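Local coordinates for protein putative NADPH:quinone oxidoreductase (Ralstonia eutropha, PDB 3IUP) that binds NADPH and probably uses it to reduce quinones, as a putative quinone oxidoreductase with a GroES-like domain of the alcohol dehydrogenase type, at residues S10-S15 with R82-R87; P109-L114 with I133-C138. All blocks are in the same frame, centred on the assembly; numbering follows the deposited sequence. Where two conformers were deposited one is given.

Contact 1: S10-S15 with R82-R87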
ATOM      1  N   SER A  10      24.337  -9.015 -21.171  1.00 15.83           N
ATOM      2  CA  SER A  10      23.203  -9.904 -20.941  1.00 15.78           C
ATOM      3  C   SER A  10      22.158  -9.655 -22.041  1.00 15.99           C
ATOM      4  O   SER A  10      21.588  -8.592 -22.132  1.00 15.14           O
ATOM      5  CB  SER A  10      22.581  -9.631 -19.584  1.00 15.79           C
ATOM      6  OG  SER A  10      21.419 -10.436 -19.388  1.00 18.09           O
ATOM      7  N   ARG A  11      21.881 -10.668 -22.845  1.00 17.23           N
ATOM      8  CA  ARG A  11      20.952 -10.513 -23.959  0.50 18.32           C
ATOM      9  C   ARG A  11      19.795 -11.499 -23.848  1.00 18.17           C
ATOM     10  O   ARG A  11      19.988 -12.712 -23.898  1.00 19.34           O
ATOM     11  CB  ARG A  11      21.708 -10.717 -25.270  0.50 18.38           C
ATOM     12  CG  ARG A  11      20.998 -10.142 -26.452  0.50 19.54           C
ATOM     13  CD  ARG A  11      21.891  -9.905 -27.661  0.50 21.36           C
ATOM     14  NE  ARG A  11      20.976  -9.622 -28.736  0.50 23.30           N
ATOM     15  CZ  ARG A  11      20.671 -10.481 -29.702  0.50 22.69           C
ATOM     16  NH1 ARG A  11      21.323 -11.647 -29.815  0.50 23.92           N
ATOM     17  NH2 ARG A  11      19.761 -10.141 -30.583  0.50 23.44           N
ATOM     18  N   ILE A  12      18.585 -10.974 -23.682  1.00 19.29           N
ATOM     19  CA  ILE A  12      17.383 -11.848 -23.792  1.00 19.74           C
ATOM     20  C   ILE A  12      16.795 -11.633 -25.173  1.00 20.84           C
ATOM     21  O   ILE A  12      16.395 -10.517 -25.539  1.00 20.80           O
ATOM     22  CB  ILE A  12      16.343 -11.617 -22.689  1.00 20.54           C
ATOM     23  CG1 ILE A  12      16.975 -11.969 -21.348  1.00 23.77           C
ATOM     24  CG2 ILE A  12      15.047 -12.486 -22.997  1.00 18.94           C
ATOM     25  CD1 ILE A  12      16.141 -11.698 -20.225  1.00 28.87           C
ATOM     26  N   LYS A  13      16.722 -12.718 -25.921  1.00 20.16           N
ATOM     27  CA  LYS A  13      16.327 -12.687 -27.310  1.00 21.22           C
ATOM     28  C   LYS A  13      14.850 -13.029 -27.460  1.00 22.13           C
ATOM     29  O   LYS A  13      14.225 -13.658 -26.585  1.00 20.03           O
ATOM     30  CB  LYS A  13      17.184 -13.655 -28.093  1.00 21.58           C
ATOM     31  CG  LYS A  13      18.634 -13.472 -27.833  1.00 22.94           C
ATOM     32  CD  LYS A  13      19.485 -14.502 -28.466  1.00 24.66           C
ATOM     33  CE  LYS A  13      20.906 -14.389 -27.949  1.00 25.74           C
ATOM     34  NZ  LYS A  13      21.789 -15.328 -28.663  1.00 27.37           N
ATOM     35  N   SER A  14      14.290 -12.610 -28.586  1.00 22.59           N
ATOM     36  CA  SER A  14      12.898 -12.855 -28.866  1.00 24.03           C
ATOM     37  C   SER A  14      12.654 -14.355 -28.970  1.00 24.91           C
ATOM     38  O   SER A  14      11.538 -14.792 -28.755  1.00 26.45           O
ATOM     39  CB  SER A  14      12.483 -12.112 -30.146  1.00 24.08           C
ATOM     40  OG  SER A  14      12.283 -10.752 -29.786  1.00 24.76           O
ATOM     41  N   SER A  15      13.696 -15.115 -29.296  1.00 25.93           N
ATOM     42  CA  SER A  15      13.655 -16.585 -29.295  1.00 27.39           C
ATOM     43  C   SER A  15      13.396 -17.246 -27.920  1.00 28.31           C
ATOM     44  O   SER A  15      13.158 -18.463 -27.875  1.00 30.41           O
ATOM     45  CB  SER A  15      14.971 -17.115 -29.840  1.00 27.22           C
ATOM     46  OG  SER A  15      16.047 -16.904 -28.941  1.00 29.14           O
ATOM     47  N   ARG A  82       6.425 -11.529 -21.456  1.00 29.77           N
ATOM     48  CA  ARG A  82       5.763 -10.222 -21.398  1.00 30.07           C
ATOM     49  C   ARG A  82       6.550  -9.293 -20.494  1.00 29.13           C
ATOM     50  O   ARG A  82       6.760  -8.119 -20.831  1.00 29.78           O
ATOM     51  CB  ARG A  82       4.276 -10.316 -20.929  1.00 29.26           C
ATOM     52  N   SER A  83       7.009  -9.822 -19.356  1.00 28.88           N
ATOM     53  CA  SER A  83       7.814  -9.063 -18.425  1.00 28.09           C
ATOM     54  C   SER A  83       9.157  -8.692 -19.037  1.00 27.95           C
ATOM     55  O   SER A  83       9.757  -7.722 -18.606  1.00 28.26           O
ATOM     56  CB  SER A  83       8.066  -9.832 -17.116  1.00 28.25           C
ATOM     57  OG  SER A  83       8.930 -10.950 -17.288  1.00 29.70           O
HETATM   58  N   MSE A  84       9.616  -9.453 -20.018  1.00 26.48           N
HETATM   59  CA  MSE A  84      10.933  -9.145 -20.640  1.00 25.72           C
HETATM   60  C   MSE A  84      10.805  -8.248 -21.871  1.00 24.98           C
HETATM   61  O   MSE A  84      11.818  -7.852 -22.458  1.00 22.29           O
HETATM   62  CB  MSE A  84      11.625 -10.433 -21.032  1.00 26.12           C
HETATM   63  CG  MSE A  84      12.009 -11.332 -19.854  1.00 27.59           C
HETATM   64 SE   MSE A  84      13.461 -10.622 -18.798  0.75 26.53          SE
HETATM   65  CE  MSE A  84      12.531  -9.699 -17.457  1.00 28.12           C
ATOM     66  N   ALA A  85       9.565  -7.919 -22.239  1.00 24.51           N
ATOM     67  CA  ALA A  85       9.276  -7.248 -23.506  1.00 25.35           C
ATOM     68  C   ALA A  85      10.185  -6.035 -23.780  1.00 25.03           C
ATOM     69  O   ALA A  85      10.703  -5.896 -24.875  1.00 25.96           O
ATOM     70  CB  ALA A  85       7.811  -6.809 -23.544  1.00 25.19           C
ATOM     71  N   GLY A  86      10.372  -5.179 -22.782  1.00 24.48           N
ATOM     72  CA  GLY A  86      11.155  -3.947 -22.927  1.00 24.94           C
ATOM     73  C   GLY A  86      12.639  -4.137 -23.297  1.00 24.02           C
ATOM     74  O   GLY A  86      13.280  -3.192 -23.802  1.00 24.41           O
ATOM     75  N   ARG A  87      13.185  -5.334 -23.073  1.00 21.97           N
ATOM     76  CA  ARG A  87      14.610  -5.572 -23.307  1.00 21.01           C
ATOM     77  C   ARG A  87      14.887  -6.627 -24.370  1.00 19.73           C
ATOM     78  O   ARG A  87      16.031  -7.035 -24.558  1.00 20.54           O
ATOM     79  CB  ARG A  87      15.339  -5.939 -22.005  1.00 20.34           C
ATOM     80  CG  ARG A  87      14.880  -7.222 -21.343  1.00 19.70           C
ATOM     81  CD  ARG A  87      15.741  -7.537 -20.156  1.00 20.10           C
ATOM     82  NE  ARG A  87      17.079  -7.945 -20.560  1.00 19.85           N
ATOM     83  CZ  ARG A  87      17.982  -8.466 -19.749  1.00 21.16           C
ATOM     84  NH1 ARG A  87      17.697  -8.642 -18.458  1.00 20.20           N
ATOM     85  NH2 ARG A  87      19.178  -8.785 -20.203  1.00 19.08           N
TER
HETATM   86  O   HOH W   1      18.095  -8.179 -23.331  1.00 14.81           O
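NH2 of Arg87 donates to OG of Ser10 at 2.9 Å, a bond lying near the guanidinium plane with an N-H...O angle of 146°, and it also makes a weak bond to Ser10 O at 3.1 Å. Strand 4-12 of the five-stranded antiparallel sheet is thereby joined to the 3-10 turn that follows helix 78-84. Both polar ends reach further: Ser10 OG is hydrogen-bonded to Leu52 O and Arg87 NH1 to Leu51 O, so the arginine bridges Ser10 of the strand and the last turn of helix 46-53. A bend at chi3 (-71°) turns the guanidinium across Ile12, whose CD1 sits over the centre of one face, 3.7 Å from Arg87 CZ. The same methyl meets the selenium of Met84, a selenomethionine, the two side chains crossing at about a right angle. Ile12 CD1 thus touches both the guanidinium face and the selenium, with Leu18 of strand 17-26 and Leu88 also against the Ile12 side chain, while Tyr272 of the second subunit packs on Arg87. Beside the guanidinium, a water links the two segments. It accepts from Arg87 NE at 3.0 Å and from Ile12 N at 2.9 Å, and it donates to Arg87 O at 2.7 Å, so the carbonyl and the NE of one arginine are both linked to Ile12 N.

Contact 2: P109-L114 with I133-C138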
ATOM      1  N   PRO A 109      38.510  21.356 -15.901  1.00 20.90           N
ATOM      2  CA  PRO A 109      39.104  21.266 -14.568  1.00 20.66           C
ATOM      3  C   PRO A 109      38.445  20.227 -13.668  1.00 20.40           C
ATOM      4  O   PRO A 109      39.116  19.562 -12.882  1.00 19.80           O
ATOM      5  CB  PRO A 109      38.900  22.686 -14.001  1.00 20.65           C
ATOM      6  CG  PRO A 109      38.786  23.538 -15.158  1.00 20.80           C
ATOM      7  CD  PRO A 109      38.169  22.746 -16.251  1.00 21.90           C
ATOM      8  N   ALA A 110      37.129  20.094 -13.774  1.00 20.91           N
ATOM      9  CA  ALA A 110      36.410  19.111 -13.001  1.00 20.78           C
ATOM     10  C   ALA A 110      36.940  17.693 -13.260  1.00 20.31           C
ATOM     11  O   ALA A 110      37.158  16.917 -12.332  1.00 19.94           O
ATOM     12  CB  ALA A 110      34.865  19.189 -13.330  1.00 22.67           C
ATOM     13  N   ALA A 111      37.160  17.355 -14.530  1.00 18.72           N
ATOM     14  CA  ALA A 111      37.655  16.016 -14.906  1.00 19.31           C
ATOM     15  C   ALA A 111      39.148  15.864 -14.530  1.00 18.59           C
ATOM     16  O   ALA A 111      39.550  14.852 -13.978  1.00 18.38           O
ATOM     17  CB  ALA A 111      37.452  15.761 -16.415  1.00 17.60           C
ATOM     18  N   GLN A 112      39.947  16.881 -14.823  1.00 18.50           N
ATOM     19  CA  GLN A 112      41.375  16.874 -14.456  1.00 18.37           C
ATOM     20  C   GLN A 112      41.575  16.654 -12.959  1.00 18.58           C
ATOM     21  O   GLN A 112      42.504  15.970 -12.564  1.00 17.72           O
ATOM     22  CB  GLN A 112      42.048  18.171 -14.892  1.00 18.96           C
ATOM     23  CG  GLN A 112      42.216  18.274 -16.393  1.00 19.13           C
ATOM     24  CD  GLN A 112      43.247  17.319 -16.916  1.00 20.91           C
ATOM     25  OE1 GLN A 112      44.405  17.408 -16.545  1.00 22.36           O
ATOM     26  NE2 GLN A 112      42.833  16.373 -17.755  1.00 19.45           N
ATOM     27  N   ALA A 113      40.679  17.193 -12.132  1.00 18.27           N
ATOM     28  CA  ALA A 113      40.846  17.072 -10.671  1.00 19.23           C
ATOM     29  C   ALA A 113      40.731  15.634 -10.212  1.00 18.87           C
ATOM     30  O   ALA A 113      41.133  15.288  -9.104  1.00 21.19           O
ATOM     31  CB  ALA A 113      39.843  17.967  -9.907  1.00 19.33           C
ATOM     32  N   LEU A 114      40.159  14.778 -11.045  1.00 18.99           N
ATOM     33  CA  LEU A 114      40.002  13.381 -10.697  1.00 18.98           C
ATOM     34  C   LEU A 114      41.135  12.510 -11.187  1.00 18.68           C
ATOM     35  O   LEU A 114      41.221  11.336 -10.825  1.00 18.26           O
ATOM     36  CB  LEU A 114      38.672  12.867 -11.270  1.00 19.01           C
ATOM     37  CG  LEU A 114      37.389  13.520 -10.720  1.00 20.27           C
ATOM     38  CD1 LEU A 114      36.220  12.809 -11.379  1.00 23.75           C
ATOM     39  CD2 LEU A 114      37.253  13.472  -9.190  1.00 21.04           C
ATOM     40  N   ILE A 133      32.820   7.870 -17.915  1.00 22.02           N
ATOM     41  CA  ILE A 133      31.649   8.449 -17.292  1.00 23.67           C
ATOM     42  C   ILE A 133      31.872   9.889 -16.927  1.00 22.81           C
ATOM     43  O   ILE A 133      32.995  10.300 -16.782  1.00 22.38           O
ATOM     44  CB  ILE A 133      31.187   7.659 -16.082  1.00 25.17           C
ATOM     45  CG1 ILE A 133      32.017   7.930 -14.865  1.00 26.36           C
ATOM     46  CG2 ILE A 133      31.176   6.142 -16.358  1.00 29.44           C
ATOM     47  CD1 ILE A 133      31.159   7.725 -13.638  1.00 30.23           C
ATOM     48  N   PRO A 134      30.786  10.652 -16.776  1.00 22.87           N
ATOM     49  CA  PRO A 134      30.963  12.055 -16.387  1.00 22.35           C
ATOM     50  C   PRO A 134      31.631  12.226 -15.048  1.00 22.08           C
ATOM     51  O   PRO A 134      31.322  11.512 -14.077  1.00 23.03           O
ATOM     52  CB  PRO A 134      29.545  12.601 -16.342  1.00 23.19           C
ATOM     53  CG  PRO A 134      28.786  11.726 -17.277  1.00 23.54           C
ATOM     54  CD  PRO A 134      29.383  10.356 -17.099  1.00 22.76           C
ATOM     55  N   ALA A 135      32.566  13.160 -15.028  1.00 21.71           N
ATOM     56  CA  ALA A 135      33.228  13.610 -13.822  1.00 22.52           C
ATOM     57  C   ALA A 135      32.206  13.811 -12.703  1.00 23.02           C
ATOM     58  O   ALA A 135      32.472  13.433 -11.570  1.00 22.70           O
ATOM     59  CB  ALA A 135      33.981  14.904 -14.089  1.00 21.49           C
ATOM     60  N   ASP A 136      31.039  14.381 -13.031  1.00 24.85           N
ATOM     61  CA  ASP A 136      30.092  14.724 -11.980  1.00 26.60           C
ATOM     62  C   ASP A 136      29.367  13.510 -11.404  1.00 26.60           C
ATOM     63  O   ASP A 136      28.606  13.667 -10.463  1.00 27.78           O
ATOM     64  CB  ASP A 136      29.125  15.887 -12.381  1.00 26.94           C
ATOM     65  CG  ASP A 136      28.071  15.505 -13.449  1.00 30.61           C
ATOM     66  OD1 ASP A 136      27.917  14.318 -13.844  1.00 31.75           O
ATOM     67  OD2 ASP A 136      27.381  16.446 -13.914  1.00 34.33           O
ATOM     68  N   GLN A 137      29.640  12.302 -11.912  1.00 26.24           N
ATOM     69  CA  GLN A 137      29.066  11.086 -11.338  1.00 26.85           C
ATOM     70  C   GLN A 137      30.041  10.273 -10.492  1.00 25.54           C
ATOM     71  O   GLN A 137      29.743   9.149 -10.089  1.00 27.30           O
ATOM     72  CB  GLN A 137      28.476  10.194 -12.430  1.00 27.76           C
ATOM     73  CG  GLN A 137      27.275  10.817 -13.175  1.00 30.22           C
ATOM     74  CD  GLN A 137      26.718   9.883 -14.262  1.00 33.10           C
ATOM     75  OE1 GLN A 137      26.794   8.642 -14.160  1.00 35.57           O
ATOM     76  NE2 GLN A 137      26.174  10.474 -15.314  1.00 34.24           N
ATOM     77  N   CYS A 138      31.222  10.813 -10.268  1.00 24.33           N
ATOM     78  CA  CYS A 138      32.258  10.146  -9.518  1.00 23.93           C
ATOM     79  C   CYS A 138      32.277  10.629  -8.085  1.00 23.93           C
ATOM     80  O   CYS A 138      32.217  11.824  -7.845  1.00 23.35           O
ATOM     81  CB  CYS A 138      33.613  10.413 -10.144  1.00 24.08           C
ATOM     82  SG  CYS A 138      33.724   9.652 -11.779  1.00 25.48           S
TER
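Helix 109-112 and the 3-10 turn 135-137 approach most closely at Ala111 and Ala135, whose CA atoms are 5.2 Å apart, a spacing that small side chains allow within the GroES-like domain. No hydrogen bond passes between the segments. Each instead holds its own turn, with Ala113 N bonded to Pro109 O and Gln137 N to Pro134 O. The CB of Ala135 points at the helix backbone, 3.9 Å from Ala111 CA, and the methyls of Ala110 and Ala111 lie around it, with Ala111 CB 4.3 Å from Ala135 CB. One turn on from Ala111, Leu114 completes the apolar patch by a single branch: its CD1 rests 3.7 Å from Cys138 CB and 4.0 Å from Cys138 SG, and passes 3.8 Å from Ala135 O. With CG anti to the carbonyl carbon (chi1 -63°) and chi2 extended, that methyl is carried across to the turn. Ala111, Leu114 and Cys138 all touch Val35 of strand 34-43, which also pairs with strand 130-134, so the short helix is seated beside the turn that leads from strand 130-134 into strand 138-140.

Overall arrangement
Contact 1 and contact 2 lie about 34 Å apart between centres, with nearest atoms about 17 Å apart, and follow one another in series along the chain. They belong to different sheets: the 10-15/82-87 contact fastens the end of helix 78-84 and the 3-10 segment after it to the five-stranded antiparallel sheet, whereas 109-114/133-138 packs against the mixed sheet containing strand 34-43. One is buried and mixes polar, water-bridged and apolar contacts; the other is apolar and at the surface, touched by no other chain of the assembly. NADPH is bound in this structure, and the third sheet, parallel with strand order 3-2-1-4-5-6, is the Rossmann type that carries the dinucleotide in this family.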